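PDB 3DF6: ORF99 from Acidianus Filamentous Virus 1, which is of unknown function, belongs to the DUF1374 family related to the anti-CRISPR protein AcrID1, and is stable to heat and acid. Local coordinates for residues C[3-13]-C[27-37]. The protein carries 2 engineered substitutions. Sequence-based numbering, arbitrary orientation. Where two conformers were deposited one is given.
Sequences THEFHKLLIKV and MKLNTTLDELE. Engineered in segment 27-37: M27 (natural residue Leu).
The imidazole of H7 receives L33 over the centre of one face, a CH-pi contact with CD1 3.9 Å from the ring centroid; the other face carries T3 O from its own helix, offset toward the rim. In its plane, T31 OG1 lies 2.6 Å from H7 NE2 in a nearly straight hydrogen bond (167°). H7 ND1 gives two weak bonds to the E37 carboxylate, 2.8 Å to OE1 and 3.3 Å to OE2; the two planes stand 84° apart. L10 CG lies over one face of the F6 ring, offset toward the rim, while the edge is met by T31 CG2 and, 3.7 Å from CZ, by L29 CD2. With CG anti to the backbone N, F6 brings the end of its ring nearer the strand, although its CB does not point there. Beyond it, L10 CD2 packs 3.6 Å from CE of the engineered selenomethionine M27, which V13 CG1 meets tip to tip. The axes of helix 3-13 and strand 27-34 cross at 91°, on one face of the antiparallel sheet, whose strand 25-34 bonds to 84-96 and continues into the second subunit. E37 OE1 also accepts from D34 N (3.1 Å), completing a capping box with D34. In the conformer given, one carboxylate links the start of helix 35-42 to H7, though weakly, and there its negative charge would tend to stabilise a protonated imidazole.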
ATOM      1  N   THR C   3      -9.123  -4.400 -14.090  1.00 30.48           N
ATOM      2  CA  THR C   3      -9.799  -4.333 -12.787  1.00 28.41           C
ATOM      3  C   THR C   3      -9.723  -5.637 -11.967  1.00 26.65           C
ATOM      4  O   THR C   3      -9.490  -5.600 -10.760  1.00 26.41           O
ATOM      5  CB  THR C   3     -11.261  -3.877 -13.000  1.00 28.71           C
ATOM      6  OG1 THR C   3     -11.251  -2.664 -13.772  1.00 28.62           O
ATOM      7  CG2 THR C   3     -11.986  -3.645 -11.685  1.00 27.57           C
ATOM      8  N   HIS C   4      -9.906  -6.781 -12.626  1.00 24.15           N
ATOM      9  CA  HIS C   4      -9.681  -8.073 -11.978  1.00 21.90           C
ATOM     10  C   HIS C   4      -8.238  -8.220 -11.439  1.00 19.70           C
ATOM     11  O   HIS C   4      -8.023  -8.667 -10.311  1.00 18.00           O
ATOM     12  CB  HIS C   4     -10.041  -9.218 -12.934  1.00 22.31           C
ATOM     13  CG  HIS C   4      -9.574 -10.564 -12.473  1.00 23.66           C
ATOM     14  ND1 HIS C   4     -10.222 -11.280 -11.489  1.00 24.40           N
ATOM     15  CD2 HIS C   4      -8.518 -11.320 -12.858  1.00 25.24           C
ATOM     16  CE1 HIS C   4      -9.582 -12.417 -11.283  1.00 24.48           C
ATOM     17  NE2 HIS C   4      -8.547 -12.467 -12.102  1.00 25.60           N
ATOM     18  N   GLU C   5      -7.260  -7.846 -12.258  1.00 17.70           N
ATOM     19  CA  GLU C   5      -5.861  -7.934 -11.873  1.00 16.43           C
ATOM     20  C   GLU C   5      -5.594  -6.984 -10.714  1.00 14.67           C
ATOM     21  O   GLU C   5      -4.826  -7.305  -9.814  1.00 13.76           O
ATOM     22  CB  GLU C   5      -4.937  -7.616 -13.057  1.00 16.63           C
ATOM     23  CG  GLU C   5      -4.987  -8.650 -14.188  1.00 18.71           C
ATOM     24  CD  GLU C   5      -4.615 -10.069 -13.745  1.00 21.28           C
ATOM     25  OE1 GLU C   5      -3.885 -10.224 -12.740  1.00 21.37           O
ATOM     26  OE2 GLU C   5      -5.045 -11.031 -14.424  1.00 24.70           O
ATOM     27  N   PHE C   6      -6.259  -5.831 -10.753  1.00 13.22           N
ATOM     28  CA  PHE C   6      -6.193  -4.838  -9.684  1.00 12.84           C
ATOM     29  C   PHE C   6      -6.699  -5.418  -8.356  1.00 12.78           C
ATOM     30  O   PHE C   6      -6.022  -5.294  -7.327  1.00 12.16           O
ATOM     31  CB  PHE C   6      -6.948  -3.555 -10.108  1.00 12.77           C
ATOM     32  CG  PHE C   6      -7.000  -2.489  -9.042  1.00 13.86           C
ATOM     33  CD1 PHE C   6      -5.911  -1.649  -8.816  1.00 11.58           C
ATOM     34  CD2 PHE C   6      -8.144  -2.322  -8.253  1.00 13.62           C
ATOM     35  CE1 PHE C   6      -5.960  -0.661  -7.833  1.00 13.56           C
ATOM     36  CE2 PHE C   6      -8.201  -1.314  -7.276  1.00 11.82           C
ATOM     37  CZ  PHE C   6      -7.102  -0.507  -7.054  1.00 12.62           C
ATOM     38  N   HIS C   7      -7.849  -6.103  -8.383  1.00 12.19           N
ATOM     39  CA  HIS C   7      -8.387  -6.672  -7.143  1.00 12.43           C
ATOM     40  C   HIS C   7      -7.529  -7.822  -6.627  1.00 12.36           C
ATOM     41  O   HIS C   7      -7.337  -7.960  -5.412  1.00 11.89           O
ATOM     42  CB  HIS C   7      -9.859  -7.077  -7.312  1.00 12.69           C
ATOM     43  CG  HIS C   7     -10.752  -5.924  -7.660  1.00 12.95           C
ATOM     44  ND1 HIS C   7     -12.003  -6.085  -8.211  1.00 13.53           N
ATOM     45  CD2 HIS C   7     -10.558  -4.588  -7.555  1.00 11.75           C
ATOM     46  CE1 HIS C   7     -12.549  -4.898  -8.418  1.00 14.48           C
ATOM     47  NE2 HIS C   7     -11.686  -3.972  -8.040  1.00 13.50           N
ATOM     48  N   LYS C   8      -7.014  -8.631  -7.548  1.00 11.83           N
ATOM     49  CA  LYS C   8      -6.024  -9.659  -7.211  1.00 13.15           C
ATOM     50  C   LYS C   8      -4.784  -9.068  -6.520  1.00 12.50           C
ATOM     51  O   LYS C   8      -4.275  -9.647  -5.559  1.00 12.36           O
ATOM     52  CB  LYS C   8      -5.590 -10.446  -8.460  1.00 12.82           C
ATOM     53  CG  LYS C   8      -6.454 -11.648  -8.757  1.00 15.21           C
ATOM     54  CD  LYS C   8      -5.972 -12.427  -9.997  1.00 16.16           C
ATOM     55  CE  LYS C   8      -4.549 -13.000  -9.825  1.00 19.32           C
ATOM     56  NZ  LYS C   8      -4.029 -13.593 -11.083  1.00 21.65           N
ATOM     57  N   LEU C   9      -4.280  -7.946  -7.022  1.00 12.85           N
ATOM     58  CA  LEU C   9      -3.164  -7.261  -6.355  1.00 13.53           C
ATOM     59  C   LEU C   9      -3.527  -6.773  -4.946  1.00 13.54           C
ATOM     60  O   LEU C   9      -2.744  -6.944  -4.003  1.00 13.44           O
ATOM     61  CB  LEU C   9      -2.589  -6.117  -7.211  1.00 13.72           C
ATOM     62  CG  LEU C   9      -1.444  -5.307  -6.573  1.00 13.32           C
ATOM     63  CD1 LEU C   9      -0.372  -4.955  -7.587  1.00 13.91           C
ATOM     64  CD2 LEU C   9      -1.945  -4.020  -5.847  1.00 13.66           C
ATOM     65  N   LEU C  10      -4.715  -6.193  -4.783  1.00 13.94           N
ATOM     66  CA  LEU C  10      -5.132  -5.749  -3.448  1.00 14.26           C
ATOM     67  C   LEU C  10      -5.165  -6.904  -2.439  1.00 14.68           C
ATOM     68  O   LEU C  10      -4.750  -6.735  -1.287  1.00 14.55           O
ATOM     69  CB  LEU C  10      -6.500  -5.071  -3.487  1.00 14.82           C
ATOM     70  CG  LEU C  10      -6.649  -3.805  -4.353  1.00 15.26           C
ATOM     71  CD1 LEU C  10      -8.088  -3.273  -4.289  1.00 12.73           C
ATOM     72  CD2 LEU C  10      -5.643  -2.737  -3.931  1.00 14.15           C
ATOM     73  N   ILE C  11      -5.653  -8.065  -2.891  1.00 13.69           N
ATOM     74  CA  ILE C  11      -5.717  -9.267  -2.061  1.00 13.82           C
ATOM     75  C   ILE C  11      -4.307  -9.703  -1.671  1.00 13.67           C
ATOM     76  O   ILE C  11      -4.059 -10.049  -0.514  1.00 14.21           O
ATOM     77  CB  ILE C  11      -6.493 -10.431  -2.778  1.00 13.23           C
ATOM     78  CG1 ILE C  11      -7.981 -10.091  -2.906  1.00 11.97           C
ATOM     79  CG2 ILE C  11      -6.339 -11.752  -2.022  1.00 14.23           C
ATOM     80  CD1 ILE C  11      -8.689 -10.881  -3.996  1.00 10.85           C
ATOM     81  N   LYS C  12      -3.402  -9.696  -2.647  1.00 13.74           N
ATOM     82  CA  LYS C  12      -1.993  -9.984  -2.433  1.00 13.82           C
ATOM     83  C   LYS C  12      -1.292  -9.021  -1.457  1.00 13.56           C
ATOM     84  O   LYS C  12      -0.456  -9.456  -0.645  1.00 12.75           O
ATOM     85  CB  LYS C  12      -1.266  -9.989  -3.775  1.00 14.37           C
ATOM     86  CG  LYS C  12       0.207 -10.368  -3.704  1.00 18.57           C
ATOM     87  CD  LYS C  12       0.439 -11.784  -3.142  1.00 25.72           C
ATOM     88  CE  LYS C  12       1.903 -12.182  -3.333  1.00 27.79           C
ATOM     89  NZ  LYS C  12       2.232 -13.555  -2.849  1.00 31.23           N
ATOM     90  N   VAL C  13      -1.596  -7.724  -1.567  1.00 12.96           N
ATOM     91  CA  VAL C  13      -1.097  -6.722  -0.611  1.00 13.23           C
ATOM     92  C   VAL C  13      -1.465  -7.164   0.801  1.00 13.24           C
ATOM     93  O   VAL C  13      -0.605  -7.182   1.694  1.00 13.56           O
ATOM     94  CB  VAL C  13      -1.615  -5.274  -0.931  1.00 13.31           C
ATOM     95  CG1 VAL C  13      -1.376  -4.281   0.250  1.00 12.98           C
ATOM     96  CG2 VAL C  13      -0.964  -4.728  -2.222  1.00 11.82           C
HETATM   97  N   MSE C  27      -3.958   2.429   1.986  1.00 16.54           N
HETATM   98  CA  MSE C  27      -4.207   2.765   0.588  1.00 19.00           C
HETATM   99  C   MSE C  27      -5.582   3.405   0.518  1.00 17.62           C
HETATM  100  O   MSE C  27      -6.528   2.912   1.143  1.00 17.40           O
HETATM  101  CB  MSE C  27      -4.229   1.524  -0.293  1.00 18.15           C
HETATM  102  CG  MSE C  27      -2.928   0.806  -0.485  0.80 22.30           C
HETATM  103 SE   MSE C  27      -3.303  -0.663  -1.711  0.80 26.46          SE
HETATM  104  CE  MSE C  27      -4.488  -1.764  -0.643  0.80 24.68           C
ATOM    105  N   LYS C  28      -5.666   4.497  -0.226  1.00 16.61           N
ATOM    106  CA  LYS C  28      -6.925   5.137  -0.530  1.00 15.95           C
ATOM    107  C   LYS C  28      -7.316   4.680  -1.925  1.00 15.19           C
ATOM    108  O   LYS C  28      -6.466   4.641  -2.831  1.00 13.11           O
ATOM    109  CB  LYS C  28      -6.773   6.651  -0.469  1.00 17.07           C
ATOM    110  CG  LYS C  28      -8.070   7.426  -0.651  1.00 20.49           C
ATOM    111  CD  LYS C  28      -7.820   8.912  -0.436  1.00 28.66           C
ATOM    112  CE  LYS C  28      -9.133   9.712  -0.372  1.00 30.33           C
ATOM    113  NZ  LYS C  28      -9.825   9.650  -1.678  1.00 34.15           N
ATOM    114  N   LEU C  29      -8.600   4.335  -2.078  1.00 14.71           N
ATOM    115  CA  LEU C  29      -9.102   3.621  -3.239  1.00 15.03           C
ATOM    116  C   LEU C  29     -10.598   3.802  -3.458  1.00 15.01           C
ATOM    117  O   LEU C  29     -11.352   4.044  -2.514  1.00 14.84           O
ATOM    118  CB  LEU C  29      -9.130   2.102  -2.943  1.00 15.31           C
ATOM    119  CG  LEU C  29      -7.823   1.431  -2.509  1.00 16.98           C
ATOM    120  CD1 LEU C  29      -8.091   0.141  -1.763  1.00 15.22           C
ATOM    121  CD2 LEU C  29      -6.921   1.221  -3.764  1.00 14.65           C
ATOM    122  N   ASN C  30     -11.008   3.525  -4.722  1.00 14.44           N
ATOM    123  CA  ASN C  30     -12.419   3.700  -5.077  1.00 14.29           C
ATOM    124  C   ASN C  30     -12.685   2.644  -6.113  1.00 13.91           C
ATOM    125  O   ASN C  30     -12.722   2.917  -7.303  1.00 13.98           O
ATOM    126  CB  ASN C  30     -12.805   5.083  -5.588  1.00 14.39           C
ATOM    127  CG  ASN C  30     -14.303   5.258  -5.750  1.00 16.20           C
ATOM    128  OD1 ASN C  30     -15.099   4.353  -5.485  1.00 16.80           O
ATOM    129  ND2 ASN C  30     -14.691   6.433  -6.212  1.00 17.78           N
ATOM    130  N   THR C  31     -12.843   1.412  -5.657  1.00 13.74           N
ATOM    131  CA  THR C  31     -13.043   0.295  -6.573  1.00 13.86           C
ATOM    132  C   THR C  31     -14.105  -0.630  -5.980  1.00 13.76           C
ATOM    133  O   THR C  31     -14.248  -0.726  -4.751  1.00 12.36           O
ATOM    134  CB  THR C  31     -11.667  -0.423  -6.873  1.00 14.47           C
ATOM    135  OG1 THR C  31     -11.830  -1.413  -7.899  1.00 14.07           O
ATOM    136  CG2 THR C  31     -11.058  -1.049  -5.605  1.00 14.71           C
ATOM    137  N   THR C  32     -14.873  -1.285  -6.847  1.00 13.46           N
ATOM    138  CA  THR C  32     -15.996  -2.083  -6.389  1.00 13.92           C
ATOM    139  C   THR C  32     -15.727  -3.576  -6.548  1.00 13.98           C
ATOM    140  O   THR C  32     -15.550  -4.077  -7.666  1.00 13.78           O
ATOM    141  CB  THR C  32     -17.316  -1.674  -7.102  1.00 14.15           C
ATOM    142  OG1 THR C  32     -17.598  -0.307  -6.802  1.00 13.82           O
ATOM    143  CG2 THR C  32     -18.491  -2.538  -6.612  1.00 14.03           C
ATOM    144  N   LEU C  33     -15.715  -4.263  -5.411  1.00 14.33           N
ATOM    145  CA  LEU C  33     -15.434  -5.682  -5.326  1.00 14.66           C
ATOM    146  C   LEU C  33     -16.693  -6.525  -5.253  1.00 15.51           C
ATOM    147  O   LEU C  33     -17.611  -6.210  -4.489  1.00 15.71           O
ATOM    148  CB  LEU C  33     -14.629  -5.992  -4.064  1.00 14.83           C
ATOM    149  CG  LEU C  33     -13.104  -5.834  -4.065  1.00 14.80           C
ATOM    150  CD1 LEU C  33     -12.693  -4.394  -4.364  1.00 14.81           C
ATOM    151  CD2 LEU C  33     -12.566  -6.276  -2.716  1.00 13.38           C
ATOM    152  N   ASP C  34     -16.687  -7.609  -6.038  1.00 15.68           N
ATOM    153  CA  ASP C  34     -17.638  -8.714  -5.910  1.00 16.83           C
ATOM    154  C   ASP C  34     -17.497  -9.332  -4.501  1.00 17.03           C
ATOM    155  O   ASP C  34     -16.432  -9.245  -3.892  1.00 16.39           O
ATOM    156  CB  ASP C  34     -17.290  -9.741  -7.001  1.00 17.20           C
ATOM    157  CG  ASP C  34     -18.101 -11.021  -6.926  0.70 19.37           C
ATOM    158  OD1 ASP C  34     -19.091 -11.113  -6.167  0.70 23.61           O
ATOM    159  OD2 ASP C  34     -17.744 -11.958  -7.670  0.70 22.03           O
ATOM    160  N   GLU C  35     -18.565  -9.944  -3.989  1.00 16.24           N
ATOM    161  CA  GLU C  35     -18.518 -10.576  -2.674  1.00 16.74           C
ATOM    162  C   GLU C  35     -17.357 -11.558  -2.548  1.00 16.01           C
ATOM    163  O   GLU C  35     -16.671 -11.583  -1.524  1.00 14.24           O
ATOM    164  CB  GLU C  35     -19.825 -11.308  -2.358  1.00 17.50           C
ATOM    165  CG  GLU C  35     -19.876 -11.827  -0.907  1.00 20.48           C
ATOM    166  CD  GLU C  35     -21.155 -12.548  -0.587  1.00 27.37           C
ATOM    167  OE1 GLU C  35     -22.035 -12.636  -1.463  1.00 28.59           O
ATOM    168  OE2 GLU C  35     -21.279 -13.057   0.542  1.00 33.17           O
ATOM    169  N   LEU C  36     -17.155 -12.367  -3.592  1.00 14.91           N
ATOM    170  CA  LEU C  36     -16.047 -13.329  -3.639  1.00 15.19           C
ATOM    171  C   LEU C  36     -14.694 -12.666  -3.476  1.00 14.76           C
ATOM    172  O   LEU C  36     -13.834 -13.192  -2.765  1.00 14.64           O
ATOM    173  CB  LEU C  36     -16.063 -14.144  -4.940  1.00 15.57           C
ATOM    174  CG  LEU C  36     -17.221 -15.133  -5.040  1.00 15.84           C
ATOM    175  CD1 LEU C  36     -17.442 -15.586  -6.488  1.00 17.85           C
ATOM    176  CD2 LEU C  36     -17.033 -16.330  -4.100  1.00 16.28           C
ATOM    177  N   GLU C  37     -14.509 -11.529  -4.151  1.00 14.50           N
ATOM    178  CA  GLU C  37     -13.271 -10.778  -4.023  0.50 14.65           C
ATOM    179  C   GLU C  37     -13.133 -10.211  -2.596  1.00 14.49           C
ATOM    180  O   GLU C  37     -12.044 -10.303  -1.992  1.00 14.48           O
ATOM    181  CB  GLU C  37     -13.166  -9.677  -5.105  0.50 14.55           C
ATOM    182  CG  GLU C  37     -13.472 -10.182  -6.573  0.50 16.27           C
ATOM    183  CD  GLU C  37     -13.345  -9.065  -7.618  0.50 16.18           C
ATOM    184  OE1 GLU C  37     -13.938  -7.967  -7.417  0.50 17.21           O
ATOM    185  OE2 GLU C  37     -12.646  -9.283  -8.655  0.50 19.27           O
TER